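Local coordinates for protein 2'-deoxycytidine 5'-triphosphate deaminase (Agrobacterium tumefaciens, PDB 2R9Q) that probably catalyses the hydrolytic deamination of dCTP to dUTP, a step toward thymidylate, at residues G48-V54 with L75-S81; A56-P60 with A130-D134; V85-G89 with I148-T152; D105-N111 with S164-I170. All blocks are in the same frame, centred on the assembly; numbering follows the deposited sequence.

Contact 1 of 4, residues G48-V54 with L75-S81; sequences GSKAYRV and LHEVDLS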
# COMPACT_ATOMS: atom_id res chain seq x y z
N GLY B 48 30.21 9.67 2.58
CA GLY B 48 31.37 9.19 1.85
C GLY B 48 31.03 8.83 0.40
O GLY B 48 29.98 9.21 -0.11
N SER B 49 31.94 8.11 -0.24
CA SER B 49 31.87 7.75 -1.66
C SER B 49 31.10 6.46 -2.03
O SER B 49 30.87 6.21 -3.20
CB SER B 49 33.29 7.63 -2.21
OG SER B 49 34.04 8.81 -1.98
N LYS B 50 30.74 5.64 -1.05
CA LYS B 50 30.08 4.36 -1.28
C LYS B 50 28.79 4.29 -0.43
O LYS B 50 28.80 4.64 0.77
CB LYS B 50 30.94 3.17 -0.81
CG LYS B 50 32.27 2.79 -1.47
CD LYS B 50 32.63 1.34 -0.84
CE LYS B 50 33.97 0.57 -1.35
NZ LYS B 50 33.93 -1.01 -1.14
N ALA B 51 27.72 3.81 -1.04
CA ALA B 51 26.53 3.38 -0.32
C ALA B 51 26.33 1.87 -0.48
O ALA B 51 26.62 1.28 -1.52
CB ALA B 51 25.29 4.14 -0.79
N TYR B 52 25.85 1.24 0.58
CA TYR B 52 25.56 -0.16 0.58
C TYR B 52 24.08 -0.38 0.70
O TYR B 52 23.45 0.04 1.67
CB TYR B 52 26.29 -0.87 1.70
CG TYR B 52 27.78 -0.79 1.63
CD1 TYR B 52 28.50 -1.52 0.69
CD2 TYR B 52 28.49 0.03 2.51
CE1 TYR B 52 29.89 -1.46 0.65
CE2 TYR B 52 29.85 0.09 2.48
CZ TYR B 52 30.56 -0.66 1.56
OH TYR B 52 31.95 -0.56 1.54
N ARG B 53 23.52 -1.01 -0.32
CA ARG B 53 22.14 -1.34 -0.34
C ARG B 53 21.95 -2.64 0.44
O ARG B 53 22.66 -3.60 0.24
CB ARG B 53 21.61 -1.43 -1.76
CG ARG B 53 20.10 -1.52 -1.77
CD ARG B 53 19.65 -2.64 -2.55
NE ARG B 53 18.20 -2.63 -2.74
CZ ARG B 53 17.38 -3.57 -2.28
NH1 ARG B 53 17.82 -4.58 -1.56
NH2 ARG B 53 16.10 -3.48 -2.54
N VAL B 54 21.06 -2.58 1.43
CA VAL B 54 20.84 -3.70 2.34
C VAL B 54 19.38 -4.14 2.29
O VAL B 54 18.50 -3.43 1.85
CB VAL B 54 21.40 -3.43 3.81
CG1 VAL B 54 22.92 -3.19 3.77
CG2 VAL B 54 20.65 -2.30 4.56
N LEU B 75 23.28 -7.16 -0.46
CA LEU B 75 24.44 -6.31 -0.48
C LEU B 75 24.90 -5.87 -1.90
O LEU B 75 25.69 -6.56 -2.58
CB LEU B 75 25.56 -6.93 0.34
CG LEU B 75 25.91 -6.07 1.59
CD1 LEU B 75 26.60 -4.73 1.28
CD2 LEU B 75 24.63 -5.83 2.47
N HIS B 76 24.39 -4.72 -2.33
CA HIS B 76 24.87 -4.07 -3.54
C HIS B 76 25.58 -2.76 -3.16
O HIS B 76 25.10 -1.97 -2.36
CB HIS B 76 23.72 -3.82 -4.54
CG HIS B 76 24.19 -3.28 -5.86
ND1 HIS B 76 24.76 -4.07 -6.84
CD2 HIS B 76 24.21 -2.01 -6.34
CE1 HIS B 76 25.10 -3.31 -7.87
NE2 HIS B 76 24.78 -2.06 -7.59
N GLU B 77 26.74 -2.55 -3.75
CA GLU B 77 27.51 -1.36 -3.55
C GLU B 77 27.12 -0.32 -4.60
O GLU B 77 27.05 -0.61 -5.77
CB GLU B 77 28.99 -1.69 -3.65
CG GLU B 77 29.90 -0.69 -3.06
CD GLU B 77 31.37 -1.01 -3.30
OE1 GLU B 77 31.71 -2.21 -3.32
OE2 GLU B 77 32.17 -0.08 -3.47
N VAL B 78 26.87 0.89 -4.14
CA VAL B 78 26.49 2.01 -4.98
C VAL B 78 27.57 3.10 -4.85
O VAL B 78 27.97 3.46 -3.76
CB VAL B 78 25.13 2.56 -4.52
CG1 VAL B 78 24.67 3.70 -5.42
CG2 VAL B 78 24.09 1.42 -4.45
N ASP B 79 28.04 3.61 -5.97
CA ASP B 79 29.02 4.67 -5.95
C ASP B 79 28.33 6.02 -5.89
O ASP B 79 27.43 6.31 -6.69
CB ASP B 79 29.95 4.56 -7.16
CG ASP B 79 30.67 5.86 -7.47
OD1 ASP B 79 31.63 6.23 -6.74
OD2 ASP B 79 30.26 6.52 -8.46
N LEU B 80 28.73 6.83 -4.92
CA LEU B 80 28.17 8.17 -4.75
C LEU B 80 29.08 9.30 -5.25
O LEU B 80 28.81 10.49 -5.02
CB LEU B 80 27.83 8.41 -3.29
CG LEU B 80 26.90 7.43 -2.61
CD1 LEU B 80 26.68 7.94 -1.19
CD2 LEU B 80 25.60 7.24 -3.39
N SER B 81 30.15 8.94 -5.94
CA SER B 81 31.09 9.97 -6.46
C SER B 81 30.43 11.03 -7.33
O SER B 81 30.83 12.19 -7.27
CB SER B 81 32.23 9.31 -7.23
OG SER B 81 32.97 8.47 -6.35

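Contact 2 of 4, residues A56-P60 with A130-D134; sequences ASFMP and AQEFD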
# COMPACT_ATOMS: atom_id res chain seq x y z
N ALA B 56 17.91 -5.28 5.06
CA ALA B 56 17.34 -4.78 6.29
C ALA B 56 18.34 -3.99 7.13
O ALA B 56 19.52 -4.24 7.08
CB ALA B 56 16.76 -5.95 7.11
N SER B 57 17.81 -3.03 7.88
CA SER B 57 18.47 -2.43 9.03
C SER B 57 18.81 -3.45 10.15
O SER B 57 18.13 -4.45 10.34
CB SER B 57 17.56 -1.34 9.61
OG SER B 57 18.07 -0.80 10.81
N PHE B 58 19.87 -3.17 10.88
CA PHE B 58 20.41 -4.06 11.88
C PHE B 58 21.07 -3.28 13.00
O PHE B 58 21.45 -2.14 12.83
CB PHE B 58 21.42 -5.01 11.24
CG PHE B 58 22.59 -4.34 10.59
CD1 PHE B 58 23.80 -4.25 11.24
CD2 PHE B 58 22.49 -3.82 9.30
CE1 PHE B 58 24.88 -3.66 10.64
CE2 PHE B 58 23.56 -3.21 8.69
CZ PHE B 58 24.77 -3.12 9.37
N MET B 59 21.19 -3.91 14.15
CA MET B 59 21.94 -3.34 15.26
C MET B 59 23.28 -4.07 15.33
O MET B 59 23.32 -5.29 15.39
CB MET B 59 21.14 -3.45 16.58
CG MET B 59 21.66 -2.56 17.73
SD MET B 59 21.84 -0.78 17.41
CE MET B 59 20.11 -0.30 17.30
N PRO B 60 24.40 -3.34 15.25
CA PRO B 60 25.69 -4.02 15.22
C PRO B 60 25.85 -4.99 16.39
O PRO B 60 26.17 -6.15 16.19
CB PRO B 60 26.70 -2.87 15.32
CG PRO B 60 25.98 -1.74 14.80
CD PRO B 60 24.56 -1.88 15.18
N ALA B 130 27.41 -0.81 18.52
CA ALA B 130 26.17 -0.10 18.85
C ALA B 130 25.00 -0.98 19.35
O ALA B 130 24.70 -2.05 18.81
CB ALA B 130 25.71 0.78 17.65
N GLN B 131 24.38 -0.50 20.41
CA GLN B 131 23.20 -1.11 21.02
C GLN B 131 21.98 -0.22 20.87
O GLN B 131 20.85 -0.66 20.99
CB GLN B 131 23.47 -1.39 22.50
CG GLN B 131 24.37 -2.59 22.70
CD GLN B 131 24.89 -2.68 24.12
OE1 GLN B 131 24.12 -2.52 25.08
NE2 GLN B 131 26.18 -2.96 24.27
N GLU B 132 22.25 1.05 20.60
CA GLU B 132 21.26 2.03 20.28
C GLU B 132 21.78 2.85 19.11
O GLU B 132 22.98 3.03 18.97
CB GLU B 132 21.03 2.92 21.51
CG GLU B 132 19.79 3.79 21.46
CD GLU B 132 19.40 4.31 22.84
OE1 GLU B 132 20.16 4.00 23.78
OE2 GLU B 132 18.35 4.99 22.96
N PHE B 133 20.87 3.31 18.26
CA PHE B 133 21.20 4.27 17.19
C PHE B 133 21.31 5.69 17.72
O PHE B 133 20.82 6.00 18.81
CB PHE B 133 20.14 4.26 16.07
CG PHE B 133 20.12 3.02 15.26
CD1 PHE B 133 21.28 2.53 14.66
CD2 PHE B 133 18.94 2.35 15.05
CE1 PHE B 133 21.26 1.39 13.88
CE2 PHE B 133 18.91 1.21 14.26
CZ PHE B 133 20.06 0.72 13.69
N ASP B 134 21.99 6.52 16.94
CA ASP B 134 22.05 7.97 17.17
C ASP B 134 22.68 8.40 18.51
O ASP B 134 22.59 9.56 18.89
CB ASP B 134 20.65 8.58 17.02
CG ASP B 134 20.04 8.40 15.63
OD1 ASP B 134 20.76 8.22 14.64
OD2 ASP B 134 18.80 8.47 15.52

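Contact 3 of 4, residues V85-G89 with I148-T152; sequences VLETG and ISPRT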
# COMPACT_ATOMS: atom_id res chain seq x y z
N VAL B 85 20.55 7.69 -7.01
CA VAL B 85 19.19 7.72 -6.54
C VAL B 85 18.95 6.62 -5.51
O VAL B 85 19.20 5.45 -5.73
CB VAL B 85 18.16 7.50 -7.68
CG1 VAL B 85 16.71 7.72 -7.18
CG2 VAL B 85 18.52 8.33 -8.87
N LEU B 86 18.43 7.05 -4.37
CA LEU B 86 17.95 6.19 -3.34
C LEU B 86 16.41 6.16 -3.44
O LEU B 86 15.73 7.18 -3.42
CB LEU B 86 18.49 6.66 -1.97
CG LEU B 86 20.01 6.94 -1.82
CD1 LEU B 86 20.35 7.38 -0.37
CD2 LEU B 86 20.97 5.83 -2.30
N GLU B 87 15.88 4.96 -3.62
CA GLU B 87 14.46 4.77 -3.82
C GLU B 87 13.71 4.58 -2.48
O GLU B 87 14.28 4.14 -1.46
CB GLU B 87 14.19 3.60 -4.79
CG GLU B 87 14.89 3.74 -6.13
CD GLU B 87 14.32 4.78 -7.07
OE1 GLU B 87 13.29 5.42 -6.76
OE2 GLU B 87 14.91 4.96 -8.16
N THR B 88 12.43 4.94 -2.50
CA THR B 88 11.58 4.79 -1.34
C THR B 88 11.42 3.30 -0.97
O THR B 88 11.43 2.44 -1.83
CB THR B 88 10.21 5.47 -1.50
OG1 THR B 88 9.44 4.75 -2.46
CG2 THR B 88 10.36 6.91 -1.93
N GLY B 89 11.37 3.03 0.32
CA GLY B 89 11.19 1.67 0.82
C GLY B 89 12.46 0.87 0.84
O GLY B 89 12.43 -0.31 1.17
N ILE B 148 20.03 5.12 5.63
CA ILE B 148 19.11 5.97 4.91
C ILE B 148 18.04 5.15 4.26
O ILE B 148 18.30 4.26 3.45
CB ILE B 148 19.78 6.86 3.77
CG1 ILE B 148 21.01 7.63 4.25
CG2 ILE B 148 18.76 7.87 3.16
CD1 ILE B 148 21.88 8.21 3.12
N SER B 149 16.80 5.49 4.59
CA SER B 149 15.63 5.00 3.87
C SER B 149 14.65 6.12 3.53
O SER B 149 13.95 6.64 4.42
CB SER B 149 14.91 3.91 4.66
OG SER B 149 14.01 3.26 3.81
N PRO B 150 14.59 6.51 2.26
CA PRO B 150 13.57 7.49 1.82
C PRO B 150 12.16 6.91 1.96
O PRO B 150 11.95 5.79 1.64
CB PRO B 150 13.92 7.71 0.34
CG PRO B 150 15.32 7.22 0.21
CD PRO B 150 15.43 6.10 1.13
N ARG B 151 11.22 7.69 2.45
CA ARG B 151 9.90 7.17 2.67
C ARG B 151 8.89 7.67 1.63
O ARG B 151 8.08 6.91 1.16
CB ARG B 151 9.47 7.53 4.08
CG ARG B 151 9.28 6.43 5.04
CD ARG B 151 10.51 5.94 5.77
NE ARG B 151 11.20 4.78 5.19
CZ ARG B 151 10.70 3.73 4.50
NH1 ARG B 151 9.39 3.57 4.25
NH2 ARG B 151 11.54 2.79 4.06
N THR B 152 8.90 8.96 1.31
CA THR B 152 7.92 9.52 0.37
C THR B 152 8.51 9.89 -0.96
O THR B 152 7.92 9.60 -1.96
CB THR B 152 7.20 10.74 0.93
OG1 THR B 152 6.60 10.39 2.18
CG2 THR B 152 6.12 11.29 -0.05

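Contact 4 of 4, residues D105-N111 with S164-I170; sequences DMSASAN and SQIRFRI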
# COMPACT_ATOMS: atom_id res chain seq x y z
N ASP B 105 35.28 11.83 28.77
CA ASP B 105 34.14 12.54 29.40
C ASP B 105 33.10 13.11 28.40
O ASP B 105 32.06 13.66 28.80
CB ASP B 105 34.64 13.65 30.35
CG ASP B 105 35.37 14.79 29.62
OD1 ASP B 105 36.17 14.55 28.68
OD2 ASP B 105 35.15 15.96 30.03
N MET B 106 33.40 12.97 27.11
CA MET B 106 32.62 13.54 26.02
C MET B 106 31.87 12.43 25.29
O MET B 106 32.45 11.42 24.89
CB MET B 106 33.54 14.28 25.04
CG MET B 106 32.81 15.09 23.98
SD MET B 106 33.88 15.95 22.82
CE MET B 106 34.80 17.02 23.96
N SER B 107 30.56 12.64 25.17
CA SER B 107 29.67 11.80 24.39
C SER B 107 29.00 12.60 23.27
O SER B 107 29.21 13.81 23.15
CB SER B 107 28.61 11.16 25.30
OG SER B 107 27.64 12.10 25.73
N ALA B 108 28.21 11.93 22.44
CA ALA B 108 27.41 12.64 21.46
C ALA B 108 26.10 11.94 21.07
O ALA B 108 25.93 10.75 21.27
CB ALA B 108 28.25 13.00 20.24
N SER B 109 25.16 12.73 20.56
CA SER B 109 23.95 12.20 19.93
C SER B 109 23.72 12.76 18.48
O SER B 109 24.27 13.77 18.10
CB SER B 109 22.75 12.41 20.86
OG SER B 109 22.38 13.76 20.96
N ALA B 110 22.90 12.07 17.69
CA ALA B 110 22.60 12.45 16.30
C ALA B 110 21.09 12.60 16.06
O ALA B 110 20.26 11.94 16.70
CB ALA B 110 23.22 11.47 15.33
N ASN B 111 20.75 13.54 15.18
CA ASN B 111 19.40 13.80 14.73
C ASN B 111 19.45 14.21 13.26
O ASN B 111 20.48 14.71 12.79
CB ASN B 111 18.76 14.92 15.55
CG ASN B 111 18.05 14.43 16.76
OD1 ASN B 111 17.48 13.33 16.76
ND2 ASN B 111 18.06 15.24 17.81
N SER B 164 22.32 14.62 8.19
CA SER B 164 22.30 14.40 9.61
C SER B 164 23.25 15.32 10.32
O SER B 164 24.13 15.89 9.70
CB SER B 164 22.71 12.96 9.84
OG SER B 164 22.48 12.59 11.16
N GLN B 165 23.06 15.47 11.62
CA GLN B 165 24.00 16.21 12.47
C GLN B 165 24.24 15.59 13.85
O GLN B 165 23.39 14.90 14.40
CB GLN B 165 23.61 17.68 12.59
CG GLN B 165 22.22 17.95 12.88
CD GLN B 165 21.86 19.40 12.70
OE1 GLN B 165 20.95 19.89 13.37
NE2 GLN B 165 22.58 20.10 11.83
N ILE B 166 25.44 15.84 14.37
CA ILE B 166 25.91 15.30 15.63
C ILE B 166 26.17 16.46 16.63
O ILE B 166 26.85 17.44 16.31
CB ILE B 166 27.16 14.39 15.39
CG1 ILE B 166 27.59 13.65 16.66
CG2 ILE B 166 28.34 15.16 14.84
CD1 ILE B 166 28.75 12.74 16.41
N ARG B 167 25.59 16.35 17.82
CA ARG B 167 25.80 17.29 18.93
C ARG B 167 26.68 16.63 19.99
O ARG B 167 26.41 15.52 20.41
CB ARG B 167 24.45 17.69 19.51
CG ARG B 167 24.48 18.55 20.77
CD ARG B 167 23.11 19.15 21.04
NE ARG B 167 22.73 20.19 20.07
CZ ARG B 167 21.59 20.88 20.10
NH1 ARG B 167 20.69 20.63 21.03
NH2 ARG B 167 21.35 21.82 19.20
N PHE B 168 27.73 17.33 20.40
CA PHE B 168 28.67 16.84 21.43
C PHE B 168 28.40 17.47 22.77
O PHE B 168 28.01 18.62 22.84
CB PHE B 168 30.12 17.13 21.03
CG PHE B 168 30.48 16.63 19.67
CD1 PHE B 168 31.02 15.39 19.50
CD2 PHE B 168 30.27 17.42 18.55
CE1 PHE B 168 31.33 14.92 18.26
CE2 PHE B 168 30.59 16.97 17.31
CZ PHE B 168 31.12 15.72 17.16
N ARG B 169 28.60 16.69 23.83
CA ARG B 169 28.36 17.17 25.20
C ARG B 169 29.26 16.54 26.30
O ARG B 169 29.77 15.43 26.15
CB ARG B 169 26.89 16.95 25.54
CG ARG B 169 26.46 15.51 25.48
CD ARG B 169 25.05 15.34 25.97
NE ARG B 169 24.05 16.12 25.24
CZ ARG B 169 23.61 15.85 24.02
NH1 ARG B 169 24.10 14.85 23.30
NH2 ARG B 169 22.68 16.62 23.49
N ILE B 170 29.45 17.28 27.39
CA ILE B 170 30.04 16.72 28.62
C ILE B 170 28.96 16.72 29.69
O ILE B 170 28.43 17.75 30.03
CB ILE B 170 31.32 17.46 29.07
CG1 ILE B 170 32.37 17.41 27.94
CG2 ILE B 170 31.90 16.82 30.37
CD1 ILE B 170 33.20 18.66 27.78
O HOH W 1 25.23 12.24 24.28

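Contact 1 of 4, residues G48-V54 with L75-S81
Neighbouring antiparallel strands, 50-54 and 76-79, form a ladder in a six-stranded antiparallel sheet of the dUTPase-like N-terminal domain. The small Ala51 leaves a dip on one face, filled by its larger partners: Ala51 CB lies 4.1 Å from Val78 CB and 4.1 Å from Leu80 CD2. On that same face Arg53 packs its CB 4.2 Å from His76 CB before its end leads away to Glu87 of the second subunit. On the other face Leu75 and Glu77 line one side of the Tyr52 ring, with Tyr52 CD1 3.8 Å from Leu75 CD1 and Tyr52 CE1 3.8 Å from Glu77 CG. Leu75 also presses CD2 against Val54 CG1 at 3.4 Å. Lys50 NZ forms a salt bridge with Glu77 OE2 at 3.1 Å, although that oxygen's modelled position is less certain. Strand 91-101 flanks strand 50-54 on its other edge. The ladder ends where Leu80 N donates to Ser49 O at 2.8 Å, beside an Asx turn in which Ser81 N donates to Asp79 OD1 at 3.2 Å.

Contact 2 of 4, residues A56-P60 with A130-D134
Two loop segments can pack closely with no hydrogen bond between them, and 56-60 against 130-134 illustrates this. The main interaction is a Met-aromatic contact. The side chain of Met59 curls back so that its end lies over one face of the Phe133 ring, with SD 4.3 Å from the ring centroid. The methyl CE sits closer, 3.6 Å from the centroid and 10° off the ring normal, which makes a CH-pi contact as well.

Apolar packing extends the patch. Met59 SD is 4.2 Å from Ala130 CB, and Pro60 CD is 3.8 Å from the same Ala130 CB, so one small methyl group serves two larger neighbours. Polar atoms meet carbon rather than each other: Phe58 O approaches the edge of the Phe133 ring, 3.3 Å from CZ, and Ala130 O lies 3.3 Å from Met59 CG. Ser57 OG, 3.8 Å from Phe133 CZ, is hydrogen-bonded to Glu147.

Around the pair, strand 121-127 contributes Met126 against Phe58, Pro60 and Phe133, while Phe324 of the third subunit packs on Met59. Ala130 is backbone-bonded to Gly61, just beyond the first segment. Between the two segments themselves, with the sulfur and methyl of Met59 lying over the buried Phe133 ring, the contact depends on dispersion and shape, within a domain that also meets another subunit here.

Contact 3 of 4, residues V85-G89 with I148-T152
Where a strand runs out into a turn, it can still hold a neighbour through a few well-placed atoms. Along 85-89 the contact begins at Leu86, whose side chain points toward the other segment: its CD1 meets Ile148 CG2 at 3.9 Å and its CB meets Pro150 CG at 3.9 Å. Glu87 turns its side chain away, to a salt bridge with Arg53 of the second subunit, but its O rests 3.4 Å from Pro150 CD. Thr88 brings CA within 3.2 Å of Pro150 O in a CA-H...O contact, and its CG2 lies 3.6 Å from Thr152 O. Gly89, at a positive phi of 81°, then gives the one hydrogen bond between the segments, from Gly89 N to Pro150 O at 3.1 Å. The same carbonyl thus receives both contacts. Close by, Arg151 folds back so that NH2 donates to Ser149 OG at 2.5 Å and passes 3.4 Å from Gly89 CA. The contact lies between two sheets: Leu86 and Pro150 both touch Ile155 of strand 155-157, which pairs with strand 84-86, while Ile148, Ser149 and Pro150 form the end of strand 143-150, which pairs with strands 91-101 and 121-127.

Contact 4 of 4, residues D105-N111 with S164-I170
Six backbone hydrogen bonds, in three reciprocal pairs, join 105-111 to 164-170. Ser107 N donates to Arg169 O at 3.1 Å and Arg169 N to Ser107 O at 3.0 Å; Ser109 N gives to Arg167 O at 3.1 Å and Arg167 N to Ser109 O at 2.9 Å; Asn111 N binds Gln165 O at 3.1 Å and Gln165 N binds Asn111 O at 2.9 Å. This is a regular antiparallel ladder, part of a six-stranded sheet of the dUTPase-like domain in which strand 162-170 also pairs with strand 42-46. Side chains add a further link: Arg169 NH1 donates to Ser109 OG at 3.1 Å and to a water at 3.0 Å, and that water lies 2.8 Å from Ser107 OG. Arg169 also forms a salt bridge with Glu338, Asn111 bonds Glu278, Gln165 bonds Asp44, and Arg167 donates NE, NH1 and NH2 to the carbonyls of Ala41, Ala277 and Phe297. On the opposite face, Ala108 CB packs 3.7 Å from Ile166 CG1 and 3.7 Å from Phe168 CD1.

All four contacts belong to the N-terminal, dUTPase-like domain. Contacts 1 and 3 follow in series, with centres about 14 Å apart; both reach one sheet, contact 1 through strands 50-54 and 76-79 and contact 3 through strand 143-150, and both touch the second subunit. Contact 2 adjoins contact 1 in sequence, about 18 Å away between centres, and its segments alternate along the chain with those of contacts 1, 3 and 4. It meets contact 4 directly, where Asp134 O lies 2.8 Å from Ala110 N in a probable hydrogen bond, and shares the third subunit with contact 3. Contact 4, in the other six-stranded sheet, is about 25 Å from contacts 1 and 3 between centres. Contacts 1 to 3 thus face partner subunits.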